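Local coordinates for chromosome partition protein Smc (Pyrococcus furiosus, PDB 3KTA), which is probably required for chromosome condensation and partitioning, using an ABC-type ATPase head built from its N- and C-terminal domains, the latter forming this chain, at residues B[130-136]-B[151-157]. Sequence-based numbering, arbitrary orientation.
Sequences MANADKI and LSLEKAM
Ile136 faces the first turn of helix 153-164 and meets it with both branches. With CG1 beside the backbone N (chi1 -53°), CG2 lies anti to N and rests against Ala156 CB at 4.0 Å; it also touches Leu151 CB, where the two side chains run roughly perpendicular. CD1 extends along the opening of the helix to Leu153 CA (3.9 Å) and Leu153 CD1 (4.4 Å). The backbones of Ile136 and Leu151 pair as well: Leu151 N donates to Ile136 O (3.0 Å), approaching from above the carbonyl plane, and a water bridges Ile136 N and Leu151 O. This pair lies at the open end of the beta hairpin of strands 135-142 and 145-150 in the C-terminal part of the ATPase head; strand 135-142 also pairs in parallel with a strand of the partner chain. Helix 153-164 then folds back over the hairpin, N-capped by Ser152 OG, which accepts from Lys155 N. Replacing Ile136 by alanine would remove CG2 and CD1 and would probably open a gap between the strand and Ala156 and Leu153. Met130 and Met157, both selenomethionines, run past each other in opposite directions, and the bend of Met130 at chi3 (-54°) turns its CE, next to SE, onto Ala156 CB, a tight contact. Farther round, Leu153 CD2 reaches Ala131 O at 3.9 Å.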
loop_
_atom_site.group_PDB
_atom_site.type_symbol
_atom_site.label_atom_id
_atom_site.label_comp_id
_atom_site.label_asym_id
_atom_site.label_seq_id
_atom_site.Cartn_x
_atom_site.Cartn_y
_atom_site.Cartn_z
HETATM N N MSE B 130 -9.491 -11.804 -3.709
HETATM C CA MSE B 130 -8.662 -12.818 -3.018
HETATM C C MSE B 130 -8.288 -14.031 -3.882
HETATM O O MSE B 130 -7.235 -14.643 -3.690
HETATM C CB MSE B 130 -9.393 -13.307 -1.692
HETATM C CG MSE B 130 -10.120 -14.808 -1.616
HETATM SE SE MSE B 130 -10.217 -15.231 0.272
HETATM C CE MSE B 130 -8.332 -14.987 0.667
ATOM N N ALA B 131 -9.166 -14.378 -4.813
ATOM C CA ALA B 131 -9.219 -15.743 -5.345
ATOM C C ALA B 131 -7.926 -16.249 -5.971
ATOM O O ALA B 131 -7.598 -17.440 -5.846
ATOM C CB ALA B 131 -10.367 -15.859 -6.344
ATOM N N ASN B 132 -7.213 -15.363 -6.663
ATOM C CA ASN B 132 -5.977 -15.735 -7.335
ATOM C C ASN B 132 -4.710 -15.231 -6.657
ATOM O O ASN B 132 -3.666 -15.148 -7.294
ATOM C CB ASN B 132 -6.000 -15.253 -8.787
ATOM C CG ASN B 132 -7.067 -15.941 -9.604
ATOM O OD1 ASN B 132 -7.243 -17.156 -9.514
ATOM N ND2 ASN B 132 -7.789 -15.168 -10.410
ATOM N N ALA B 133 -4.798 -14.904 -5.372
ATOM C CA ALA B 133 -3.605 -14.522 -4.619
ATOM C C ALA B 133 -2.622 -15.692 -4.575
ATOM O O ALA B 133 -3.032 -16.856 -4.614
ATOM C CB ALA B 133 -3.990 -14.110 -3.214
ATOM N N ASP B 134 -1.325 -15.396 -4.506
ATOM C CA ASP B 134 -0.329 -16.459 -4.403
ATOM C C ASP B 134 -0.334 -17.091 -3.018
ATOM O O ASP B 134 -0.113 -18.293 -2.875
ATOM C CB ASP B 134 1.069 -15.921 -4.707
ATOM C CG ASP B 134 1.192 -15.390 -6.114
ATOM O OD1 ASP B 134 0.926 -16.156 -7.059
ATOM O OD2 ASP B 134 1.562 -14.208 -6.284
ATOM N N LYS B 135 -0.547 -16.259 -2.002
ATOM C CA LYS B 135 -0.650 -16.691 -0.616
ATOM C C LYS B 135 -1.777 -15.937 0.085
ATOM O O LYS B 135 -2.080 -14.793 -0.262
ATOM C CB LYS B 135 0.665 -16.433 0.132
ATOM C CG LYS B 135 1.830 -17.257 -0.387
ATOM C CD LYS B 135 1.677 -18.715 0.071
ATOM C CE LYS B 135 2.822 -19.584 -0.429
ATOM N NZ LYS B 135 2.722 -20.967 0.116
ATOM N N ILE B 136 -2.369 -16.573 1.092
ATOM C CA ILE B 136 -3.436 -15.960 1.868
ATOM C C ILE B 136 -3.088 -16.025 3.350
ATOM O O ILE B 136 -2.722 -17.085 3.876
ATOM C CB ILE B 136 -4.794 -16.688 1.651
ATOM C CG1 ILE B 136 -5.103 -16.797 0.156
ATOM C CG2 ILE B 136 -5.894 -15.980 2.410
ATOM C CD1 ILE B 136 -6.130 -17.889 -0.187
ATOM N N LEU B 151 -3.740 -19.578 5.156
ATOM C CA LEU B 151 -5.017 -20.181 4.784
ATOM C C LEU B 151 -4.980 -20.743 3.378
ATOM O O LEU B 151 -4.402 -20.145 2.476
ATOM C CB LEU B 151 -6.147 -19.141 4.828
ATOM C CG LEU B 151 -6.582 -18.540 6.161
ATOM C CD1 LEU B 151 -7.641 -17.450 5.920
ATOM C CD2 LEU B 151 -7.105 -19.617 7.102
ATOM N N SER B 152 -5.638 -21.885 3.187
ATOM C CA SER B 152 -5.962 -22.368 1.849
ATOM C C SER B 152 -7.138 -21.563 1.310
ATOM O O SER B 152 -7.847 -20.894 2.075
ATOM C CB SER B 152 -6.379 -23.829 1.919
ATOM O OG SER B 152 -7.551 -23.955 2.703
ATOM N N LEU B 153 -7.356 -21.639 0.001
ATOM C CA LEU B 153 -8.475 -20.944 -0.621
ATOM C C LEU B 153 -9.820 -21.410 -0.059
ATOM O O LEU B 153 -10.700 -20.598 0.224
ATOM C CB LEU B 153 -8.451 -21.118 -2.136
ATOM C CG LEU B 153 -9.605 -20.418 -2.858
ATOM C CD1 LEU B 153 -9.671 -18.946 -2.483
ATOM C CD2 LEU B 153 -9.459 -20.568 -4.370
ATOM N N GLU B 154 -9.982 -22.718 0.114
ATOM C CA GLU B 154 -11.249 -23.236 0.615
ATOM C C GLU B 154 -11.566 -22.674 1.995
ATOM O O GLU B 154 -12.709 -22.303 2.269
ATOM C CB GLU B 154 -11.247 -24.773 0.630
ATOM C CG GLU B 154 -12.538 -25.409 1.133
ATOM C CD GLU B 154 -12.496 -25.722 2.624
ATOM O OE1 GLU B 154 -11.387 -25.924 3.162
ATOM O OE2 GLU B 154 -13.574 -25.779 3.249
ATOM N N LYS B 155 -10.551 -22.596 2.857
ATOM C CA LYS B 155 -10.755 -22.063 4.203
ATOM C C LYS B 155 -11.033 -20.563 4.158
ATOM O O LYS B 155 -11.897 -20.057 4.886
ATOM C CB LYS B 155 -9.549 -22.336 5.099
ATOM C CG LYS B 155 -9.458 -23.772 5.625
ATOM C CD LYS B 155 -8.344 -23.905 6.651
ATOM N N ALA B 156 -10.284 -19.850 3.321
ATOM C CA ALA B 156 -10.471 -18.404 3.223
ATOM C C ALA B 156 -11.873 -18.081 2.725
ATOM O O ALA B 156 -12.489 -17.111 3.178
ATOM C CB ALA B 156 -9.426 -17.781 2.321
HETATM N N MSE B 157 -12.379 -18.887 1.794
HETATM C CA MSE B 157 -13.723 -18.664 1.258
HETATM C C MSE B 157 -14.803 -18.813 2.323
HETATM O O MSE B 157 -15.759 -18.039 2.355
HETATM C CB MSE B 157 -14.011 -19.585 0.069
HETATM C CG MSE B 157 -13.205 -19.234 -1.157
HETATM SE SE MSE B 157 -13.705 -17.488 -1.863
HETATM C CE MSE B 157 -12.936 -16.319 -0.527
HETATM O O HOH W 1 -2.189 -19.499 1.232
#